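Local coordinates for protein oxaloacetate acetyl hydrolase (Cryphonectria parasitica, PDB 3LYE) that is a TIM-barrel enzyme of the phosphoenolpyruvate phosphomutase family and carries bound calcium ions in this crystal form, at residues A[33-39]-A[80-84]; A[92-96]-A[108-112]; A[116-120]-A[162-166]; A[152-156]-A[190-194]. Residues are numbered along the deposited sequence.

Contact 1: A[33-39]-A[80-84]; sequences YDGLSAR and MIANL
A helix that starts directly after a barrel strand needs its first amides satisfied, and residues 33-39 illustrate how. Tyr33 donates from N to Ser37 OG (3.0 Å). Asp34, extended (phi/psi -163°/-176°) with chi1 p, is the N-cap: its OD2 accepts from Ser37 N at 2.8 Å and from Ser37 OG at 2.7 Å. The helix begins at Gly35, over whose backbone Met80 (t-m-m) folds, with CE 3.5 Å from Gly35 N. Gly35 also sets the register, its CA 6.3 Å from that of Ile81. One turn on, Ala38 points toward residues 80-84, CB lying 3.8 Å from Ile81 CG2 and 4.0 Å from Leu84 CD1. Arg39 (m-m-t) lays its guanidinium over Leu84, CZ to CB 3.8 Å, while a water 2.9 Å from both Arg39 NH2 and Leu84 O links the two; Arg39 NE is held by Gly62 O of the second subunit. Residues 80-82 end their helix, and Leu84 (m-t), just beyond, is the most covered residue. No direct hydrogen bond crosses between the segments. Helix 35-43 thus meets the end of helix 71-82 and adjoining Leu84 mostly through apolar contacts, in the outer helical layer of a TIM barrel, beside a subunit interface.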
loop_
_atom_site.group_PDB
_atom_site.type_symbol
_atom_site.label_atom_id
_atom_site.label_comp_id
_atom_site.label_asym_id
_atom_site.label_seq_id
_atom_site.Cartn_x
_atom_site.Cartn_y
_atom_site.Cartn_z
ATOM N N TYR A 33 9.665 -5.664 -14.632
ATOM C CA TYR A 33 9.356 -4.564 -13.762
ATOM C C TYR A 33 7.904 -4.361 -13.393
ATOM O O TYR A 33 7.581 -3.439 -12.631
ATOM C CB TYR A 33 9.808 -3.266 -14.470
ATOM C CG TYR A 33 9.071 -2.937 -15.731
ATOM C CD1 TYR A 33 7.913 -2.180 -15.692
ATOM C CD2 TYR A 33 9.518 -3.386 -16.962
ATOM C CE1 TYR A 33 7.221 -1.883 -16.834
ATOM C CE2 TYR A 33 8.827 -3.080 -18.127
ATOM C CZ TYR A 33 7.666 -2.332 -18.060
ATOM O OH TYR A 33 7.020 -1.988 -19.231
ATOM N N ASP A 34 7.028 -5.218 -13.899
ATOM C CA ASP A 34 5.599 -5.121 -13.645
ATOM C C ASP A 34 4.953 -6.440 -13.987
ATOM O O ASP A 34 5.659 -7.412 -14.359
ATOM C CB ASP A 34 4.959 -3.943 -14.379
ATOM C CG ASP A 34 4.716 -4.202 -15.863
ATOM O OD1 ASP A 34 3.798 -3.551 -16.423
ATOM O OD2 ASP A 34 5.445 -5.031 -16.467
ATOM N N GLY A 35 3.638 -6.498 -13.901
ATOM C CA GLY A 35 2.956 -7.741 -14.150
ATOM C C GLY A 35 2.985 -8.190 -15.597
ATOM O O GLY A 35 3.172 -9.361 -15.878
ATOM N N LEU A 36 2.866 -7.241 -16.514
ATOM C CA LEU A 36 2.878 -7.572 -17.921
ATOM C C LEU A 36 4.238 -8.105 -18.355
ATOM O O LEU A 36 4.335 -9.136 -19.007
ATOM C CB LEU A 36 2.487 -6.362 -18.738
ATOM C CG LEU A 36 2.417 -6.601 -20.242
ATOM C CD1 LEU A 36 1.318 -7.634 -20.616
ATOM C CD2 LEU A 36 2.240 -5.332 -21.004
ATOM N N SER A 37 5.298 -7.394 -18.009
ATOM C CA SER A 37 6.634 -7.840 -18.384
ATOM C C SER A 37 6.935 -9.210 -17.741
ATOM O O SER A 37 7.466 -10.115 -18.394
ATOM C CB SER A 37 7.719 -6.824 -18.019
ATOM O OG SER A 37 7.662 -6.472 -16.656
ATOM N N ALA A 38 6.583 -9.391 -16.480
ATOM C CA ALA A 38 6.818 -10.669 -15.829
ATOM C C ALA A 38 6.009 -11.801 -16.470
ATOM O O ALA A 38 6.531 -12.898 -16.732
ATOM C CB ALA A 38 6.497 -10.574 -14.348
ATOM N N ARG A 39 4.736 -11.543 -16.746
ATOM C CA ARG A 39 3.889 -12.567 -17.364
ATOM C C ARG A 39 4.411 -12.942 -18.756
ATOM O O ARG A 39 4.299 -14.085 -19.172
ATOM C CB ARG A 39 2.451 -12.060 -17.468
ATOM C CG ARG A 39 1.672 -12.079 -16.165
ATOM C CD ARG A 39 1.346 -13.480 -15.679
ATOM N NE ARG A 39 0.290 -13.404 -14.681
ATOM C CZ ARG A 39 -0.261 -14.454 -14.094
ATOM N NH1 ARG A 39 -1.224 -14.253 -13.220
ATOM N NH2 ARG A 39 0.156 -15.680 -14.381
ATOM N N MET A 80 4.297 -9.339 -5.733
ATOM C CA MET A 80 3.388 -9.520 -6.833
ATOM C C MET A 80 4.005 -10.416 -7.918
ATOM O O MET A 80 3.405 -11.406 -8.351
ATOM C CB MET A 80 2.970 -8.158 -7.426
ATOM C CG MET A 80 1.984 -8.251 -8.577
ATOM S SD MET A 80 2.759 -8.436 -10.233
ATOM C CE MET A 80 3.591 -6.850 -10.425
ATOM N N ILE A 81 5.212 -10.087 -8.345
ATOM C CA ILE A 81 5.820 -10.840 -9.430
ATOM C C ILE A 81 6.155 -12.271 -9.102
ATOM O O ILE A 81 5.871 -13.172 -9.887
ATOM C CB ILE A 81 7.090 -10.094 -9.938
ATOM C CG1 ILE A 81 6.711 -8.776 -10.616
ATOM C CG2 ILE A 81 7.903 -10.985 -10.885
ATOM C CD1 ILE A 81 7.855 -7.820 -10.782
ATOM N N ALA A 82 6.752 -12.501 -7.943
ATOM C CA ALA A 82 7.159 -13.844 -7.596
ATOM C C ALA A 82 6.057 -14.833 -7.453
ATOM O O ALA A 82 6.281 -16.025 -7.653
ATOM C CB ALA A 82 7.929 -13.796 -6.268
ATOM N N ASN A 83 4.861 -14.343 -7.154
ATOM C CA ASN A 83 3.721 -15.206 -6.887
ATOM C C ASN A 83 2.637 -15.307 -7.924
ATOM O O ASN A 83 1.590 -15.897 -7.675
ATOM C CB ASN A 83 3.185 -14.853 -5.483
ATOM C CG ASN A 83 4.267 -14.963 -4.427
ATOM O OD1 ASN A 83 4.803 -13.939 -3.887
ATOM N ND2 ASN A 83 4.669 -16.183 -4.168
ATOM N N LEU A 84 2.897 -14.739 -9.080
ATOM C CA LEU A 84 1.939 -14.808 -10.180
ATOM C C LEU A 84 1.593 -16.288 -10.409
ATOM O O LEU A 84 0.442 -16.615 -10.684
ATOM C CB LEU A 84 2.461 -14.115 -11.420
ATOM C CG LEU A 84 2.594 -12.611 -11.297
ATOM C CD1 LEU A 84 3.250 -12.045 -12.534
ATOM C CD2 LEU A 84 1.231 -11.965 -11.016
HETATM O O HOH W 1 -0.203 -18.185 -13.037
#

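Contact 2: A[92-96]-A[108-112]. With CA (calcium ion), chain B.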
loop_
_atom_site.group_PDB
_atom_site.type_symbol
_atom_site.label_atom_id
_atom_site.label_comp_id
_atom_site.label_asym_id
_atom_site.label_seq_id
_atom_site.Cartn_x
_atom_site.Cartn_y
_atom_site.Cartn_z
ATOM N N ILE A 92 14.810 -13.198 -8.733
ATOM C CA ILE A 92 15.917 -12.511 -8.096
ATOM C C ILE A 92 15.464 -11.034 -8.121
ATOM O O ILE A 92 15.039 -10.558 -9.191
ATOM C CB ILE A 92 17.236 -12.642 -8.831
ATOM C CG1 ILE A 92 17.699 -14.095 -8.764
ATOM C CG2 ILE A 92 18.289 -11.701 -8.210
ATOM C CD1 ILE A 92 18.913 -14.392 -9.614
ATOM N N ALA A 93 15.544 -10.312 -7.000
ATOM C CA ALA A 93 15.150 -8.926 -6.956
ATOM C C ALA A 93 16.239 -8.029 -6.426
ATOM O O ALA A 93 17.028 -8.420 -5.579
ATOM C CB ALA A 93 13.931 -8.748 -6.071
ATOM N N ASP A 94 16.312 -6.832 -6.990
ATOM C CA ASP A 94 17.229 -5.837 -6.492
ATOM C C ASP A 94 16.790 -5.489 -5.064
ATOM O O ASP A 94 15.575 -5.407 -4.812
ATOM C CB ASP A 94 17.030 -4.577 -7.365
ATOM C CG ASP A 94 17.999 -3.445 -7.098
ATOM O OD1 ASP A 94 18.833 -3.536 -6.171
ATOM O OD2 ASP A 94 17.911 -2.445 -7.872
ATOM N N MET A 95 17.732 -5.399 -4.121
ATOM C CA MET A 95 17.412 -4.950 -2.775
ATOM C C MET A 95 18.258 -3.698 -2.434
ATOM O O MET A 95 18.368 -3.291 -1.285
ATOM C CB MET A 95 17.428 -6.001 -1.673
ATOM C CG MET A 95 18.782 -6.562 -1.337
ATOM S SD MET A 95 18.776 -7.625 0.136
ATOM C CE MET A 95 18.713 -6.377 1.406
ATOM N N ASP A 96 18.877 -3.115 -3.464
ATOM C CA ASP A 96 19.644 -1.895 -3.297
ATOM C C ASP A 96 20.626 -2.006 -2.110
ATOM O O ASP A 96 21.454 -2.917 -2.128
ATOM C CB ASP A 96 18.661 -0.723 -3.205
ATOM C CG ASP A 96 17.884 -0.544 -4.468
ATOM O OD1 ASP A 96 18.483 -0.072 -5.424
ATOM O OD2 ASP A 96 16.706 -0.925 -4.523
ATOM N N THR A 108 14.281 -6.095 5.201
ATOM C CA THR A 108 14.151 -6.281 3.768
ATOM C C THR A 108 14.312 -7.755 3.399
ATOM O O THR A 108 13.504 -8.310 2.666
ATOM C CB THR A 108 15.186 -5.409 3.019
ATOM O OG1 THR A 108 14.932 -4.013 3.276
ATOM C CG2 THR A 108 15.106 -5.652 1.523
ATOM N N VAL A 109 15.370 -8.395 3.908
ATOM C CA VAL A 109 15.587 -9.782 3.600
ATOM C C VAL A 109 14.416 -10.619 4.120
ATOM O O VAL A 109 13.949 -11.505 3.419
ATOM C CB VAL A 109 16.971 -10.266 4.146
ATOM C CG1 VAL A 109 17.095 -11.787 3.964
ATOM C CG2 VAL A 109 18.089 -9.535 3.424
ATOM N N GLU A 110 13.968 -10.353 5.349
ATOM C CA GLU A 110 12.869 -11.116 5.912
ATOM C C GLU A 110 11.627 -10.963 5.047
ATOM O O GLU A 110 10.934 -11.940 4.791
ATOM C CB GLU A 110 12.634 -10.600 7.308
ATOM C CG GLU A 110 11.446 -11.162 8.029
ATOM C CD GLU A 110 11.319 -10.533 9.399
ATOM O OE1 GLU A 110 11.625 -9.309 9.530
ATOM O OE2 GLU A 110 10.926 -11.250 10.325
ATOM N N HIS A 111 11.296 -9.733 4.655
ATOM C CA HIS A 111 10.112 -9.480 3.834
ATOM C C HIS A 111 10.212 -10.146 2.454
ATOM O O HIS A 111 9.251 -10.712 1.953
ATOM C CB HIS A 111 9.843 -7.984 3.734
ATOM C CG HIS A 111 9.252 -7.417 4.983
ATOM N ND1 HIS A 111 8.167 -6.578 4.979
ATOM C CD2 HIS A 111 9.584 -7.583 6.283
ATOM C CE1 HIS A 111 7.841 -6.265 6.219
ATOM N NE2 HIS A 111 8.665 -6.887 7.034
ATOM N N TYR A 112 11.396 -10.093 1.863
ATOM C CA TYR A 112 11.613 -10.726 0.568
ATOM C C TYR A 112 11.416 -12.239 0.743
ATOM O O TYR A 112 10.746 -12.897 -0.065
ATOM C CB TYR A 112 12.991 -10.415 -0.005
ATOM C CG TYR A 112 13.110 -9.119 -0.781
ATOM C CD1 TYR A 112 12.289 -8.014 -0.509
ATOM C CD2 TYR A 112 14.079 -8.994 -1.746
ATOM C CE1 TYR A 112 12.449 -6.835 -1.212
ATOM C CE2 TYR A 112 14.242 -7.833 -2.445
ATOM C CZ TYR A 112 13.410 -6.751 -2.182
ATOM O OH TYR A 112 13.590 -5.573 -2.886
HETATM CA CA CA B . 19.205 -0.319 -7.680
HETATM O O HOH W 2 20.796 -1.993 -7.151
HETATM O O HOH W 3 21.072 0.951 -6.693
HETATM O O HOH W 4 17.192 0.739 -8.155
HETATM O O HOH W 5 19.962 1.690 -9.019
HETATM O O HOH W 6 19.453 -1.233 -9.434
#
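Strand residues 92-94 run into a turn at Met95 and Asp96, while residues 108-112 form continuous helix; the CA atoms come no closer than 7.4 Å, between Met95 and Thr108, and 8.5 Å between Ala93 and Tyr112. This is the strand-to-helix packing of a beta-alpha-beta unit, here strand 91-94, helix 102-114 and strand 119-122, the repeating element of a TIM barrel. Alternation along the strand divides the work. Ala93 and Met95 direct their CB atoms toward the helix, whereas the CA-to-CB bond of Asp94 points away from it, and Asp94 OD2 binds the calcium ion. The Met95 side chain reaches across to the helix, CE resting 3.7 Å from Thr108 CG2 and 3.8 Å from Val109 CG2. Its CB and that of Ala93 each lie 3.8 Å from Tyr112 CE2, so the tyrosine ring fills the space between strand and helix. The hydroxyl closes the gap with a hydrogen bond, Tyr112 OH donating to Asp94 O at 2.8 Å, the one polar link between the segments. Asp94 OD1 accepts from Asp96 N at 2.7 Å, an Asx turn that brings the two carboxylates to the same ion. Asp96 OD2, for its part, is hydrogen-bonded to Tyr99 OH. Five waters complete the calcium shell, in which the protein ligands are Asp94 OD2 at 2.5 Å and Asp96 OD1 at 2.4 Å.

Contact 3: A[116-120]-A[162-166]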
loop_
_atom_site.group_PDB
_atom_site.type_symbol
_atom_site.label_atom_id
_atom_site.label_comp_id
_atom_site.label_asym_id
_atom_site.label_seq_id
_atom_site.Cartn_x
_atom_site.Cartn_y
_atom_site.Cartn_z
ATOM N N GLY A 116 8.278 -14.936 -0.920
ATOM C CA GLY A 116 8.651 -15.927 -1.913
ATOM C C GLY A 116 9.749 -15.538 -2.867
ATOM O O GLY A 116 9.957 -16.232 -3.853
ATOM N N VAL A 117 10.459 -14.460 -2.570
ATOM C CA VAL A 117 11.539 -14.047 -3.443
ATOM C C VAL A 117 12.697 -15.046 -3.273
ATOM O O VAL A 117 12.988 -15.513 -2.191
ATOM C CB VAL A 117 11.966 -12.621 -3.114
ATOM C CG1 VAL A 117 13.136 -12.190 -3.972
ATOM C CG2 VAL A 117 10.798 -11.654 -3.260
ATOM N N ALA A 118 13.299 -15.413 -4.397
ATOM C CA ALA A 118 14.371 -16.410 -4.410
ATOM C C ALA A 118 15.737 -15.937 -4.012
ATOM O O ALA A 118 16.537 -16.694 -3.428
ATOM C CB ALA A 118 14.441 -17.096 -5.763
ATOM N N GLY A 119 16.049 -14.706 -4.328
ATOM C CA GLY A 119 17.333 -14.136 -4.013
ATOM C C GLY A 119 17.320 -12.640 -4.288
ATOM O O GLY A 119 16.352 -12.105 -4.842
ATOM N N ALA A 120 18.390 -11.965 -3.906
ATOM C CA ALA A 120 18.502 -10.532 -4.105
ATOM C C ALA A 120 19.923 -10.064 -4.031
ATOM O O ALA A 120 20.758 -10.713 -3.410
ATOM C CB ALA A 120 17.709 -9.794 -2.998
ATOM N N ASP A 162 16.607 -20.863 1.977
ATOM C CA ASP A 162 17.557 -21.142 0.922
ATOM C C ASP A 162 17.846 -19.881 0.090
ATOM O O ASP A 162 18.566 -19.951 -0.885
ATOM C CB ASP A 162 17.023 -22.209 -0.015
ATOM C CG ASP A 162 17.285 -23.609 0.476
ATOM O OD1 ASP A 162 16.713 -24.519 -0.108
ATOM O OD2 ASP A 162 18.070 -23.806 1.408
ATOM N N PHE A 163 17.291 -18.745 0.516
ATOM C CA PHE A 163 17.462 -17.441 -0.166
ATOM C C PHE A 163 18.904 -17.266 -0.653
ATOM O O PHE A 163 19.835 -17.422 0.122
ATOM C CB PHE A 163 17.098 -16.329 0.824
ATOM C CG PHE A 163 16.921 -14.955 0.218
ATOM C CD1 PHE A 163 17.882 -13.974 0.431
ATOM C CD2 PHE A 163 15.784 -14.623 -0.478
ATOM C CE1 PHE A 163 17.716 -12.701 -0.055
ATOM C CE2 PHE A 163 15.616 -13.336 -0.936
ATOM C CZ PHE A 163 16.565 -12.394 -0.705
ATOM N N VAL A 164 19.040 -16.803 -1.895
ATOM C CA VAL A 164 20.357 -16.599 -2.487
ATOM C C VAL A 164 20.741 -15.129 -2.387
ATOM O O VAL A 164 20.139 -14.267 -3.058
ATOM C CB VAL A 164 20.331 -17.066 -3.942
ATOM C CG1 VAL A 164 21.643 -16.750 -4.660
ATOM C CG2 VAL A 164 20.007 -18.552 -3.990
ATOM N N LEU A 165 21.724 -14.846 -1.535
ATOM C CA LEU A 165 22.180 -13.503 -1.338
ATOM C C LEU A 165 23.343 -13.209 -2.256
ATOM O O LEU A 165 24.372 -13.892 -2.207
ATOM C CB LEU A 165 22.589 -13.273 0.125
ATOM C CG LEU A 165 23.040 -11.810 0.377
ATOM C CD1 LEU A 165 21.836 -10.825 0.319
ATOM C CD2 LEU A 165 23.760 -11.719 1.694
ATOM N N ILE A 166 23.174 -12.206 -3.103
ATOM C CA ILE A 166 24.176 -11.766 -4.041
ATOM C C ILE A 166 24.793 -10.500 -3.520
ATOM O O ILE A 166 24.111 -9.498 -3.267
ATOM C CB ILE A 166 23.553 -11.498 -5.433
ATOM C CG1 ILE A 166 22.911 -12.762 -6.001
ATOM C CG2 ILE A 166 24.595 -10.882 -6.400
ATOM C CD1 ILE A 166 21.535 -12.495 -6.664
#
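Parallel strands share their hydrogen bonds alternately, and this pair shows the rule at its entrance. Val164 N donates to Ala118 O (2.9 Å), Ala120 N to Val164 O (3.0 Å), and Ile166 N to Ala120 O (2.9 Å). Val164 thus uses both its N and O on residues 116-120, as Ala120 does on residues 162-166. The intervening Leu165 turns the other way, its backbone bonding to Asp193 and Val194, with Asp193 OD1 also accepting from Leu165 N; Gly119 likewise pairs with Ala93. Phe163 CA adds a CA-H...O contact to Ala118 O at 3.5 Å. Opposite Val164, the CA atoms are only 4.2 Å apart, because Gly119 has no side chain; a CB there would clash with Val164 O. Gly119 CA instead sits over the Phe163 ring, 3.8 Å from its centroid in a CH-pi contact, while Ala120 CB lies 3.7 Å from Phe163 CZ. Phe163 O and Asp162 O are both bound by Arg17. Gly116, with positive phi, is the C-prime residue of the Schellman motif ending helix 102-114. That helix meets Phe163 through Tyr112 and Ile113, helix 142-158 packs against Leu165, and strands 119-122 and 164-169 run side by side between strands 91-94 and 194-197.

Contact 4: A[152-156]-A[190-194]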
loop_
_atom_site.group_PDB
_atom_site.type_symbol
_atom_site.label_atom_id
_atom_site.label_comp_id
_atom_site.label_asym_id
_atom_site.label_seq_id
_atom_site.Cartn_x
_atom_site.Cartn_y
_atom_site.Cartn_z
ATOM N N ALA A 152 22.095 -9.318 6.477
ATOM C CA ALA A 152 21.349 -10.084 5.510
ATOM C C ALA A 152 21.527 -11.589 5.685
ATOM O O ALA A 152 20.539 -12.335 5.714
ATOM C CB ALA A 152 21.716 -9.643 4.108
ATOM N N VAL A 153 22.763 -12.051 5.820
ATOM C CA VAL A 153 23.062 -13.451 5.990
ATOM C C VAL A 153 22.468 -13.966 7.295
ATOM O O VAL A 153 21.877 -15.047 7.333
ATOM C CB VAL A 153 24.572 -13.695 5.924
ATOM C CG1 VAL A 153 24.919 -15.121 6.345
ATOM C CG2 VAL A 153 25.072 -13.452 4.544
ATOM N N ALA A 154 22.627 -13.222 8.379
ATOM C CA ALA A 154 22.069 -13.684 9.645
ATOM C C ALA A 154 20.569 -13.879 9.531
ATOM O O ALA A 154 20.015 -14.798 10.161
ATOM C CB ALA A 154 22.391 -12.722 10.775
ATOM N N THR A 155 19.901 -12.985 8.802
ATOM C CA THR A 155 18.463 -13.105 8.638
ATOM C C THR A 155 18.059 -14.353 7.872
ATOM O O THR A 155 17.158 -15.088 8.305
ATOM C CB THR A 155 17.890 -11.883 7.922
ATOM O OG1 THR A 155 18.161 -10.712 8.681
ATOM C CG2 THR A 155 16.368 -11.979 7.743
ATOM N N LYS A 156 18.715 -14.600 6.751
ATOM C CA LYS A 156 18.375 -15.778 5.963
ATOM C C LYS A 156 18.613 -17.043 6.779
ATOM O O LYS A 156 17.836 -17.990 6.691
ATOM C CB LYS A 156 19.033 -15.772 4.591
ATOM C CG LYS A 156 20.443 -16.159 4.486
ATOM C CD LYS A 156 21.124 -15.684 3.191
ATOM C CE LYS A 156 22.549 -16.226 2.981
ATOM N NZ LYS A 156 22.655 -17.639 2.412
ATOM N N GLU A 190 31.567 -13.688 4.798
ATOM C CA GLU A 190 30.445 -13.339 5.669
ATOM C C GLU A 190 29.180 -14.152 5.365
ATOM O O GLU A 190 28.203 -14.050 6.119
ATOM C CB GLU A 190 30.133 -11.846 5.655
ATOM C CG GLU A 190 31.222 -10.945 6.128
ATOM C CD GLU A 190 31.466 -10.981 7.617
ATOM O OE1 GLU A 190 30.574 -11.405 8.386
ATOM O OE2 GLU A 190 32.552 -10.525 8.016
ATOM N N GLY A 191 29.177 -14.898 4.263
ATOM C CA GLY A 191 28.055 -15.741 3.907
ATOM C C GLY A 191 27.309 -15.457 2.616
ATOM O O GLY A 191 26.336 -16.135 2.345
ATOM N N ALA A 192 27.731 -14.479 1.831
ATOM C CA ALA A 192 27.061 -14.230 0.581
ATOM C C ALA A 192 27.246 -15.468 -0.303
ATOM O O ALA A 192 28.292 -16.131 -0.293
ATOM C CB ALA A 192 27.572 -12.984 -0.065
ATOM N N ASP A 193 26.225 -15.748 -1.108
ATOM C CA ASP A 193 26.207 -16.893 -1.983
ATOM C C ASP A 193 26.754 -16.716 -3.388
ATOM O O ASP A 193 27.207 -17.678 -3.997
ATOM C CB ASP A 193 24.750 -17.357 -2.124
ATOM C CG ASP A 193 24.123 -17.728 -0.795
ATOM O OD1 ASP A 193 23.196 -17.030 -0.319
ATOM O OD2 ASP A 193 24.529 -18.773 -0.237
ATOM N N VAL A 194 26.684 -15.489 -3.883
ATOM C CA VAL A 194 27.117 -15.136 -5.208
ATOM C C VAL A 194 27.666 -13.734 -5.181
ATOM O O VAL A 194 27.216 -12.907 -4.392
ATOM C CB VAL A 194 25.862 -15.115 -6.155
ATOM C CG1 VAL A 194 26.212 -14.729 -7.586
ATOM C CG2 VAL A 194 25.101 -16.455 -6.103
HETATM O O HOH W 7 24.914 -17.964 3.750
#
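Where a helix must give way to a strand, the connecting turn can itself become a packing surface. Glu190 leads in with its carbonyl O 3.5 Å from Val153 CG1; its carboxylate forms a salt bridge with Arg150, one turn earlier on the facing helix. Gly191 then ends helix 177-189 in a Schellman motif, with phi at +118°. Gly191 CA lies 5.9 Å from Val153 CA, the closest CA pair, and a CB would strike Val153 CG1 as well as the preceding carbonyl, so the site has two reasons to lack a side chain. Val153 CG1 takes the space a CB would need, while its CG2 lies 3.6 Å from Gly191 C and 3.9 Å from Ala192 N. Gly191 O is reached from the helix as well: Lys156 CE comes within 3.8 Å of it, and a water bridges Lys156 NZ (2.6 Å) and Gly191 O (2.7 Å). Ala192 points away from the helix, and its carbonyl accepts from Trp216 NE1. At Asp193 the chain meets Lys156 directly, in a salt bridge of 2.8 Å from Lys156 NZ to Asp193 OD1. The carboxylate has further partners, Arg17 at OD2 and Leu165 N at OD1. Val194 opens strand 194-197, so the turn is wedged between helix 142-158, whose Ala152 also packs on helix 102-114, and strand 164-169 of the barrel.

Overall arrangement
The four contacts sample successive beta-alpha repeats of one TIM barrel. Contact 1 comes first along the chain and contact 2 follows; contacts 3 and 4 come later and interleave, because helix 142-158 lies between strands 119-122 and 164-169. Contacts 2 and 3 have centres 8 Å apart and share neighbouring strands, Ala93 N probably bonding to Gly119 O (2.9 Å). Contact 4 is 10 Å from contact 3, centre to centre, and Val109 CG2 touches Ala152 CB (3.7 Å) between contacts 2 and 4. Contact 1 touches contact 3 (Ala82 CB to Gly116 O, 4.0 Å), but its centre is 26 Å from that of contact 4. The series runs from subunit interface past a calcium site to a helix-strand turn.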